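Local coordinates for Lmo0181 protein (Listeria monocytogenes serovar 1/2a, PDB 5F7V) that binds the cyclic alpha-glucan cycloalternan as the substrate-binding protein of an ABC transporter, probably delivering it for uptake across the cell membrane, at residues A[181-186]-A[354-359]; A[190-195]-A[200-205]; A[75-80]-A[359-364]. All blocks are in the same frame, centred on the assembly; numbering follows the deposited sequence. Where two conformers were deposited one is given.

Contact 1: A[181-186]-A[354-359]; sequences EFYKVA and LPPVVK. With GLC (alpha-D-glucopyranose), chain B.
Y183 reaches from helix 179-187 to the P355-P356 pair in the loop between strand 352-353 and helix 361-376. Its CB points toward that loop, and CG sits between the backbone N and the carbonyl carbon (chi1 67°), which lays the ring beside P355 and under P356. CD of P356 sits over the centre of one ring face, 3.8 Å from the centroid and 7° off the normal, a CH-pi contact. On the CE1 side the ring comes obliquely to the carbonyl O of L354, with CE1 3.8 Å from that O. CZ packs on P355 at 4.1 Å from its CB, and the phenol OH ends 3.5 Å from P355 CA, with the proline CG about as near. In this solute-binding protein fold the contact joins the pocket-lining helix 179-187 to the loop leading into helix 361-376. Two residues back, E181 carries the sugar contact: its OE1 accepts from O6 of the chain B glucose at 2.6 Å. The other carboxylate oxygen, OE2, is met from above the carboxylate plane by K184 NZ at 2.8 Å, and that ammonium has E270 as a second salt-bridge partner.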
loop_
_atom_site.group_PDB
_atom_site.type_symbol
_atom_site.label_atom_id
_atom_site.label_comp_id
_atom_site.label_asym_id
_atom_site.label_seq_id
_atom_site.Cartn_x
_atom_site.Cartn_y
_atom_site.Cartn_z
ATOM N N GLU A 181 1.153 8.677 2.520
ATOM C CA GLU A 181 -0.191 9.233 2.333
ATOM C C GLU A 181 -0.116 10.572 1.609
ATOM O O GLU A 181 -0.984 10.948 0.825
ATOM C CB GLU A 181 -0.876 9.391 3.681
ATOM C CG GLU A 181 -2.379 9.603 3.562
ATOM C CD GLU A 181 -3.156 8.353 3.186
ATOM O OE1 GLU A 181 -2.596 7.211 3.130
ATOM O OE2 GLU A 181 -4.389 8.517 2.979
ATOM N N PHE A 182 0.941 11.316 1.925
ATOM C CA PHE A 182 1.008 12.712 1.463
ATOM C C PHE A 182 1.238 12.854 -0.012
ATOM O O PHE A 182 0.748 13.828 -0.564
ATOM C CB PHE A 182 2.109 13.428 2.216
ATOM C CG PHE A 182 2.055 14.917 2.007
ATOM C CD1 PHE A 182 0.938 15.630 2.429
ATOM C CD2 PHE A 182 3.065 15.603 1.377
ATOM C CE1 PHE A 182 0.830 16.990 2.244
ATOM C CE2 PHE A 182 2.964 16.966 1.183
ATOM C CZ PHE A 182 1.839 17.644 1.604
ATOM N N TYR A 183 1.938 11.939 -0.677
ATOM C CA TYR A 183 2.086 12.200 -2.122
ATOM C C TYR A 183 0.711 12.147 -2.783
ATOM O O TYR A 183 0.460 12.827 -3.770
ATOM C CB TYR A 183 3.113 11.318 -2.825
ATOM C CG TYR A 183 2.839 9.836 -2.949
ATOM C CD1 TYR A 183 2.053 9.336 -3.960
ATOM C CD2 TYR A 183 3.382 8.917 -2.067
ATOM C CE1 TYR A 183 1.846 7.980 -4.123
ATOM C CE2 TYR A 183 3.193 7.563 -2.205
ATOM C CZ TYR A 183 2.405 7.115 -3.224
ATOM O OH TYR A 183 2.239 5.763 -3.380
ATOM N N LYS A 184 -0.188 11.309 -2.264
ATOM C CA LYS A 184 -1.583 11.286 -2.731
ATOM C C LYS A 184 -2.366 12.530 -2.334
ATOM O O LYS A 184 -3.028 13.132 -3.164
ATOM C CB LYS A 184 -2.237 10.036 -2.194
ATOM C CG LYS A 184 -3.719 9.955 -2.478
ATOM C CD LYS A 184 -4.428 8.811 -1.781
ATOM C CE LYS A 184 -4.416 8.911 -0.257
ATOM N NZ LYS A 184 -4.955 7.666 0.349
ATOM N N VAL A 185 -2.343 12.884 -1.058
ATOM C CA VAL A 185 -3.127 14.034 -0.581
ATOM C C VAL A 185 -2.632 15.336 -1.209
ATOM O O VAL A 185 -3.437 16.198 -1.566
ATOM C CB VAL A 185 -3.160 14.071 0.971
ATOM C CG1 VAL A 185 -3.945 15.266 1.440
ATOM C CG2 VAL A 185 -3.837 12.800 1.469
ATOM N N ALA A 186 -1.317 15.454 -1.395
ATOM C CA ALA A 186 -0.784 16.604 -2.172
ATOM C C ALA A 186 -1.359 16.651 -3.577
ATOM O O ALA A 186 -1.811 17.707 -4.035
ATOM C CB ALA A 186 0.729 16.528 -2.224
ATOM N N LEU A 354 0.902 7.059 -9.147
ATOM C CA LEU A 354 1.926 6.053 -8.888
ATOM C C LEU A 354 2.869 6.550 -7.799
ATOM O O LEU A 354 3.094 7.758 -7.679
ATOM C CB LEU A 354 2.671 5.745 -10.177
ATOM C CG LEU A 354 1.792 5.240 -11.318
ATOM C CD1 LEU A 354 2.653 5.068 -12.550
ATOM C CD2 LEU A 354 1.144 3.916 -10.950
ATOM N N PRO A 355 3.450 5.639 -7.002
ATOM C CA PRO A 355 4.505 6.068 -6.080
ATOM C C PRO A 355 5.693 6.712 -6.799
ATOM O O PRO A 355 6.030 6.243 -7.889
ATOM C CB PRO A 355 4.978 4.766 -5.460
ATOM C CG PRO A 355 3.937 3.759 -5.776
ATOM C CD PRO A 355 3.362 4.170 -7.097
ATOM N N PRO A 356 6.275 7.767 -6.221
ATOM C CA PRO A 356 7.552 8.206 -6.766
ATOM C C PRO A 356 8.545 7.035 -6.755
ATOM O O PRO A 356 8.585 6.268 -5.793
ATOM C CB PRO A 356 7.950 9.327 -5.819
ATOM C CG PRO A 356 6.725 9.766 -5.203
ATOM C CD PRO A 356 5.914 8.527 -5.015
ATOM N N VAL A 357 9.362 6.937 -7.789
ATOM C CA VAL A 357 10.337 5.845 -7.942
ATOM C C VAL A 357 11.748 6.406 -7.749
ATOM O O VAL A 357 12.317 6.963 -8.679
ATOM C CB VAL A 357 10.147 5.129 -9.296
ATOM C CG1 VAL A 357 11.182 4.042 -9.528
ATOM C CG2 VAL A 357 8.728 4.530 -9.341
ATOM N N VAL A 358 12.239 6.282 -6.524
ATOM C CA VAL A 358 13.548 6.828 -6.147
ATOM C C VAL A 358 14.212 5.845 -5.207
ATOM O O VAL A 358 13.563 5.242 -4.346
ATOM C CB VAL A 358 13.414 8.224 -5.523
ATOM C CG1 VAL A 358 12.840 9.207 -6.537
ATOM C CG2 VAL A 358 12.562 8.239 -4.270
ATOM N N LYS A 359 15.520 5.681 -5.322
ATOM C CA LYS A 359 16.244 4.730 -4.480
ATOM C C LYS A 359 16.217 5.055 -2.987
ATOM O O LYS A 359 16.363 4.125 -2.206
ATOM C CB LYS A 359 17.682 4.553 -4.958
ATOM C CG LYS A 359 18.593 5.729 -4.692
ATOM C CD LYS A 359 20.042 5.344 -4.956
ATOM C CE LYS A 359 20.927 6.535 -4.633
ATOM N NZ LYS A 359 22.291 6.275 -5.137
HETATM C C1 GLC B . 1.559 2.150 3.663
HETATM C C2 GLC B . 1.061 1.995 5.094
HETATM C C3 GLC B . -0.460 1.846 5.079
HETATM C C4 GLC B . -1.075 3.041 4.373
HETATM C C5 GLC B . -0.419 3.299 3.009
HETATM C C6 GLC B . -0.812 4.633 2.369
HETATM O O2 GLC B . 1.686 0.870 5.737
HETATM O O3 GLC B . -0.876 1.791 6.451
HETATM O O4 GLC B . -2.472 2.812 4.126
HETATM O O5 GLC B . 1.008 3.319 3.063
HETATM O O6 GLC B . -0.442 5.689 3.250
#

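Contact 2: A[190-195]-A[200-205]; sequences GGSIFN and ETTINS
F194 and T201 face each other in a single beta bridge, their CA atoms 4.2 Å apart, where the connection from helix 179-187 to helix 206-220 doubles back on itself. I193 O is the centre of the first shell. It accepts from T201 OG1 at 2.7 Å, a donor tilted 20° from the carbonyl plane, and from T202 N at 3.0 Å, which comes in well above that plane. T201 OG1 can do this because it stands anti to the backbone N (chi1 177°), and it also accepts from I203 N in an ST turn; one bond given and one received hold the hydroxyl. Next along the chain, N195 N donates to E200 O at 3.1 Å. N195 OD1 accepts from T199 N, and E200 N meets it from above the carbonyl plane, at 3.2 Å. I193 and I203 lie side by side, CD1 of I193 being 4.0 Å from CG1 of I203. Farther out, I193 leans on F182 and Y183 of the preceding helix, while F194 packs against P356, V358 and M397. S205 OG, at the N-cap of helix 206-220, accepts from N208 N. A water beside it accepts from S192 N at 2.9 Å and also lies 2.7 Å from S205 OG.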
loop_
_atom_site.group_PDB
_atom_site.type_symbol
_atom_site.label_atom_id
_atom_site.label_comp_id
_atom_site.label_asym_id
_atom_site.label_seq_id
_atom_site.Cartn_x
_atom_site.Cartn_y
_atom_site.Cartn_z
ATOM N N GLY A 190 -3.389 19.350 -6.341
ATOM C CA GLY A 190 -2.602 19.765 -7.509
ATOM C C GLY A 190 -1.122 19.839 -7.255
ATOM O O GLY A 190 -0.387 20.323 -8.129
ATOM N N GLY A 191 -0.683 19.290 -6.139
ATOM C CA GLY A 191 0.737 19.292 -5.737
ATOM C C GLY A 191 1.462 18.015 -6.095
ATOM O O GLY A 191 0.890 17.059 -6.573
ATOM N N SER A 192 2.753 17.994 -5.805
ATOM C CA SER A 192 3.541 16.801 -6.040
ATOM C C SER A 192 4.771 16.856 -5.174
ATOM O O SER A 192 5.074 17.879 -4.551
ATOM C CB SER A 192 3.936 16.710 -7.512
ATOM O OG SER A 192 4.696 17.835 -7.854
ATOM N N ILE A 193 5.483 15.737 -5.167
ATOM C CA ILE A 193 6.695 15.606 -4.368
ATOM C C ILE A 193 7.881 15.931 -5.250
ATOM O O ILE A 193 8.712 16.756 -4.828
ATOM C CB ILE A 193 6.875 14.176 -3.799
ATOM C CG1 ILE A 193 5.598 13.731 -3.075
ATOM C CG2 ILE A 193 8.140 14.093 -2.956
ATOM C CD1 ILE A 193 5.175 14.596 -1.927
ATOM N N PHE A 194 7.993 15.396 -6.456
ATOM C CA PHE A 194 9.126 15.661 -7.342
ATOM C C PHE A 194 8.655 16.230 -8.661
ATOM O O PHE A 194 7.491 16.140 -9.047
ATOM C CB PHE A 194 9.908 14.389 -7.650
ATOM C CG PHE A 194 10.511 13.755 -6.441
ATOM C CD1 PHE A 194 11.712 14.236 -5.914
ATOM C CD2 PHE A 194 9.918 12.625 -5.878
ATOM C CE1 PHE A 194 12.272 13.630 -4.810
ATOM C CE2 PHE A 194 10.482 12.036 -4.782
ATOM C CZ PHE A 194 11.649 12.515 -4.244
ATOM N N ASN A 195 9.572 16.847 -9.380
ATOM C CA ASN A 195 9.348 17.163 -10.790
ATOM C C ASN A 195 9.398 15.910 -11.655
ATOM O O ASN A 195 9.658 14.822 -11.156
ATOM C CB ASN A 195 10.263 18.288 -11.265
ATOM C CG ASN A 195 11.730 17.916 -11.276
ATOM O OD1 ASN A 195 12.092 16.793 -10.907
ATOM N ND2 ASN A 195 12.587 18.829 -11.747
ATOM N N GLU A 200 14.293 17.689 -8.836
ATOM C CA GLU A 200 13.934 18.701 -7.842
ATOM C C GLU A 200 12.751 18.187 -7.048
ATOM O O GLU A 200 11.991 17.357 -7.560
ATOM C CB GLU A 200 13.532 20.039 -8.502
ATOM C CG GLU A 200 14.606 20.717 -9.332
ATOM C CD GLU A 200 15.795 21.164 -8.560
ATOM O OE1 GLU A 200 15.735 21.308 -7.332
ATOM O OE2 GLU A 200 16.865 21.348 -9.178
ATOM N N THR A 201 12.556 18.718 -5.850
ATOM C CA THR A 201 11.339 18.490 -5.092
ATOM C C THR A 201 10.547 19.786 -4.984
ATOM O O THR A 201 11.078 20.872 -4.776
ATOM C CB THR A 201 11.619 17.891 -3.708
ATOM O OG1 THR A 201 10.399 17.752 -2.990
ATOM C CG2 THR A 201 12.529 18.734 -2.859
ATOM N N THR A 202 9.231 19.656 -5.097
ATOM C CA THR A 202 8.317 20.773 -4.835
ATOM C C THR A 202 7.436 20.408 -3.649
ATOM O O THR A 202 6.283 20.863 -3.568
ATOM C CB THR A 202 7.515 21.125 -6.087
ATOM O OG1 THR A 202 6.970 19.908 -6.585
ATOM C CG2 THR A 202 8.469 21.728 -7.081
ATOM N N ILE A 203 7.956 19.634 -2.695
ATOM C CA ILE A 203 7.156 19.152 -1.570
ATOM C C ILE A 203 6.608 20.276 -0.707
ATOM O O ILE A 203 5.545 20.128 -0.084
ATOM C CB ILE A 203 7.960 18.109 -0.738
ATOM C CG1 ILE A 203 7.013 17.366 0.211
ATOM C CG2 ILE A 203 9.117 18.716 0.013
ATOM C CD1 ILE A 203 7.610 16.162 0.884
ATOM N N ASN A 204 7.303 21.402 -0.668
ATOM C CA ASN A 204 6.909 22.569 0.107
ATOM C C ASN A 204 6.143 23.630 -0.682
ATOM O O ASN A 204 6.177 24.769 -0.266
ATOM C CB ASN A 204 8.112 23.141 0.845
ATOM C CG ASN A 204 9.148 23.685 -0.093
ATOM O OD1 ASN A 204 9.282 23.198 -1.220
ATOM N ND2 ASN A 204 9.886 24.681 0.361
ATOM N N SER A 205 5.482 23.253 -1.764
ATOM C CA SER A 205 4.602 24.224 -2.448
ATOM C C SER A 205 3.462 24.713 -1.568
ATOM O O SER A 205 3.066 24.036 -0.632
ATOM C CB SER A 205 4.054 23.563 -3.703
ATOM O OG SER A 205 3.139 22.537 -3.304
HETATM O O HOH W 1 3.890 20.616 -5.114
HETATM O O HOH W 2 6.528 19.810 -9.363
#

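Contact 3: A[75-80]-A[359-364]; sequences NYETFM and KDWNKI. With GLC (alpha-D-glucopyranose), chain C.
T78 and N362 make the direct hydrogen bond between helix 76-85 and helix 361-376, and N75, at the N-cap of the first, prepares it. N75 OD1 accepts from T78 OG1 at 2.7 Å, in the carbonyl plane and on a lone pair, and more weakly from T78 N. Its amide ND2 turns to the ligand and donates to O4 of the chain C glucose at 2.9 Å. E77 follows. Its CB points toward the other helix, and CB and CG lie against CD1 and NE1 of W361, CB being 3.5 Å from CD1. The bend at chi2 (-86°) takes the carboxylate away to the same sugar oxygen, which donates to OE2 at 2.7 Å; carboxylate and indole planes are 78° apart. N180 joins the two residues from outside, donating through ND2 to E77 OE2 and accepting from W361 NE1 through OD1.

At T78 the hydroxyl takes N362 ND2 at 2.9 Å, the two side chains crossing at about a right angle and the oxygen lying 21° out of the amide plane. A water bridges the same group: it accepts from N75 ND2 and donates to T78 OG1 and to N362 OD1. In the conformer given, M80 SD lies 3.5 Å from the K359 backbone N.

The family's binding cleft is lined here by a strand end and the helix that follows it, and N283 and E320 are also hydrogen-bonded to this glucose. With its proton given to N75 OD1, the T78 hydroxyl is left to accept, from N362 ND2 and from the water, so one chain of directed bonds connects the second helix to the asparagine that holds the sugar.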
loop_
_atom_site.group_PDB
_atom_site.type_symbol
_atom_site.label_atom_id
_atom_site.label_comp_id
_atom_site.label_asym_id
_atom_site.label_seq_id
_atom_site.Cartn_x
_atom_site.Cartn_y
_atom_site.Cartn_z
ATOM N N ASN A 75 7.670 -4.180 -2.338
ATOM C CA ASN A 75 6.608 -3.264 -2.737
ATOM C C ASN A 75 7.107 -2.323 -3.828
ATOM O O ASN A 75 8.297 -2.197 -4.104
ATOM C CB ASN A 75 5.972 -2.565 -1.515
ATOM C CG ASN A 75 6.915 -1.682 -0.753
ATOM O OD1 ASN A 75 8.075 -1.599 -1.057
ATOM N ND2 ASN A 75 6.384 -1.070 0.270
ATOM N N TYR A 76 6.154 -1.626 -4.439
ATOM C CA TYR A 76 6.445 -0.704 -5.516
ATOM C C TYR A 76 7.454 0.323 -5.042
ATOM O O TYR A 76 8.424 0.601 -5.729
ATOM C CB TYR A 76 5.125 -0.044 -5.927
ATOM C CG TYR A 76 5.050 0.633 -7.292
ATOM C CD1 TYR A 76 6.102 1.343 -7.867
ATOM C CD2 TYR A 76 3.859 0.608 -7.989
ATOM C CE1 TYR A 76 5.954 1.945 -9.095
ATOM C CE2 TYR A 76 3.709 1.179 -9.238
ATOM C CZ TYR A 76 4.772 1.869 -9.774
ATOM O OH TYR A 76 4.636 2.472 -10.998
ATOM N N GLU A 77 7.237 0.854 -3.845
ATOM C CA GLU A 77 8.041 2.013 -3.476
ATOM C C GLU A 77 9.418 1.636 -2.952
ATOM O O GLU A 77 10.237 2.537 -2.865
ATOM C CB GLU A 77 7.260 2.948 -2.550
ATOM C CG GLU A 77 6.749 2.355 -1.245
ATOM C CD GLU A 77 5.394 1.644 -1.305
ATOM O OE1 GLU A 77 5.095 0.931 -2.290
ATOM O OE2 GLU A 77 4.612 1.758 -0.331
ATOM N N THR A 78 9.713 0.373 -2.629
ATOM C CA THR A 78 11.093 -0.009 -2.251
ATOM C C THR A 78 11.828 -0.677 -3.387
ATOM O O THR A 78 13.041 -0.868 -3.336
ATOM C CB THR A 78 11.089 -0.934 -1.023
ATOM O OG1 THR A 78 10.237 -0.379 -0.022
ATOM C CG2 THR A 78 12.446 -1.109 -0.392
ATOM N N PHE A 79 11.107 -1.060 -4.440
ATOM C CA PHE A 79 11.749 -1.764 -5.545
ATOM C C PHE A 79 13.023 -1.083 -6.072
ATOM O O PHE A 79 14.029 -1.778 -6.223
ATOM C CB PHE A 79 10.757 -1.996 -6.697
ATOM C CG PHE A 79 11.390 -2.486 -7.961
ATOM C CD1 PHE A 79 11.770 -3.794 -8.056
ATOM C CD2 PHE A 79 11.645 -1.633 -9.009
ATOM C CE1 PHE A 79 12.375 -4.240 -9.224
ATOM C CE2 PHE A 79 12.218 -2.067 -10.174
ATOM C CZ PHE A 79 12.606 -3.392 -10.282
ATOM N N MET A 80 12.994 0.210 -6.382
ATOM C CA MET A 80 14.151 0.808 -7.038
ATOM C C MET A 80 15.379 0.738 -6.137
ATOM O O MET A 80 16.489 0.502 -6.619
ATOM C CB MET A 80 13.870 2.243 -7.451
ATOM C CG MET A 80 15.133 2.867 -7.992
ATOM S SD MET A 80 14.878 4.533 -8.589
ATOM C CE MET A 80 15.797 4.392 -10.115
ATOM N N LYS A 359 15.520 5.681 -5.322
ATOM C CA LYS A 359 16.244 4.730 -4.480
ATOM C C LYS A 359 16.217 5.055 -2.987
ATOM O O LYS A 359 16.363 4.125 -2.206
ATOM C CB LYS A 359 17.682 4.553 -4.958
ATOM C CG LYS A 359 18.593 5.729 -4.692
ATOM C CD LYS A 359 20.042 5.344 -4.956
ATOM C CE LYS A 359 20.927 6.535 -4.633
ATOM N NZ LYS A 359 22.291 6.275 -5.137
ATOM N N ASP A 360 15.994 6.312 -2.608
ATOM C CA ASP A 360 16.060 6.723 -1.212
ATOM C C ASP A 360 14.668 6.874 -0.615
ATOM O O ASP A 360 14.562 7.513 0.409
ATOM C CB ASP A 360 16.820 8.042 -1.087
ATOM C CG ASP A 360 18.263 7.941 -1.510
ATOM O OD1 ASP A 360 18.939 7.013 -1.005
ATOM O OD2 ASP A 360 18.685 8.784 -2.351
ATOM N N TRP A 361 13.637 6.265 -1.187
ATOM C CA TRP A 361 12.282 6.516 -0.719
ATOM C C TRP A 361 12.076 6.225 0.754
ATOM O O TRP A 361 11.519 7.062 1.471
ATOM C CB TRP A 361 11.284 5.682 -1.512
ATOM C CG TRP A 361 9.855 5.957 -1.128
ATOM C CD1 TRP A 361 8.997 5.135 -0.479
ATOM C CD2 TRP A 361 9.141 7.160 -1.380
ATOM N NE1 TRP A 361 7.789 5.754 -0.333
ATOM C CE2 TRP A 361 7.826 7.002 -0.891
ATOM C CE3 TRP A 361 9.469 8.375 -1.976
ATOM C CZ2 TRP A 361 6.862 7.991 -0.990
ATOM C CZ3 TRP A 361 8.518 9.374 -2.048
ATOM C CH2 TRP A 361 7.199 9.170 -1.577
ATOM N N ASN A 362 12.492 5.057 1.232
ATOM C CA ASN A 362 12.243 4.733 2.628
ATOM C C ASN A 362 13.002 5.658 3.583
ATOM O O ASN A 362 12.445 6.053 4.620
ATOM C CB ASN A 362 12.467 3.239 2.886
ATOM C CG ASN A 362 11.388 2.334 2.261
ATOM O OD1 ASN A 362 10.250 2.736 1.956
ATOM N ND2 ASN A 362 11.756 1.063 2.050
ATOM N N LYS A 363 14.207 6.060 3.210
ATOM C CA LYS A 363 15.014 6.957 4.016
ATOM C C LYS A 363 14.385 8.353 4.082
ATOM O O LYS A 363 14.237 8.946 5.167
ATOM C CB LYS A 363 16.409 7.012 3.404
ATOM C CG LYS A 363 17.312 7.843 4.255
ATOM C CD LYS A 363 18.522 8.375 3.534
ATOM C CE LYS A 363 19.309 7.324 2.810
ATOM N NZ LYS A 363 20.728 7.620 3.153
ATOM N N ILE A 364 13.990 8.898 2.934
ATOM C CA ILE A 364 13.351 10.210 2.936
ATOM C C ILE A 364 11.995 10.123 3.640
ATOM O O ILE A 364 11.615 11.070 4.323
ATOM C CB ILE A 364 13.289 10.931 1.573
ATOM C CG1 ILE A 364 12.327 10.289 0.569
ATOM C CG2 ILE A 364 14.693 11.086 1.023
ATOM C CD1 ILE A 364 12.173 11.065 -0.724
HETATM C C1 GLC C . 0.225 -2.567 1.546
HETATM C C2 GLC C . 0.607 -3.053 0.167
HETATM C C3 GLC C . 2.008 -2.585 -0.184
HETATM C C4 GLC C . 2.142 -1.082 0.028
HETATM C C5 GLC C . 1.754 -0.717 1.455
HETATM C C6 GLC C . 1.745 0.786 1.702
HETATM O O2 GLC C . 0.515 -4.482 0.142
HETATM O O3 GLC C . 2.230 -2.889 -1.558
HETATM O O4 GLC C . 3.521 -0.741 -0.140
HETATM O O5 GLC C . 0.401 -1.164 1.697
HETATM O O6 GLC C . 1.178 0.928 3.025
HETATM O O HOH W 3 8.085 0.851 1.942
#

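Contacts 1 and 3 meet end to end at K359, their centres about 10 Å apart, and Y76 joins them by packing on both L354 and P355: its CG lies 3.6 Å from P355 CG. Both reach the glycan directly, at different glucose units, while contact 2 stands back, the I193 side chain about 12 Å from the nearest sugar. Contact 2 is tied to contact 1 by G191 N, probably hydrogen-bonded to A186 O at 2.9 Å in the Schellman motif that ends the helix, and by I193 CG1, 3.5 Å from Y183 CB. F194 extends it to contact 3, its CZ 3.8 Å from I364 CD1, although those centres are about 17 Å apart.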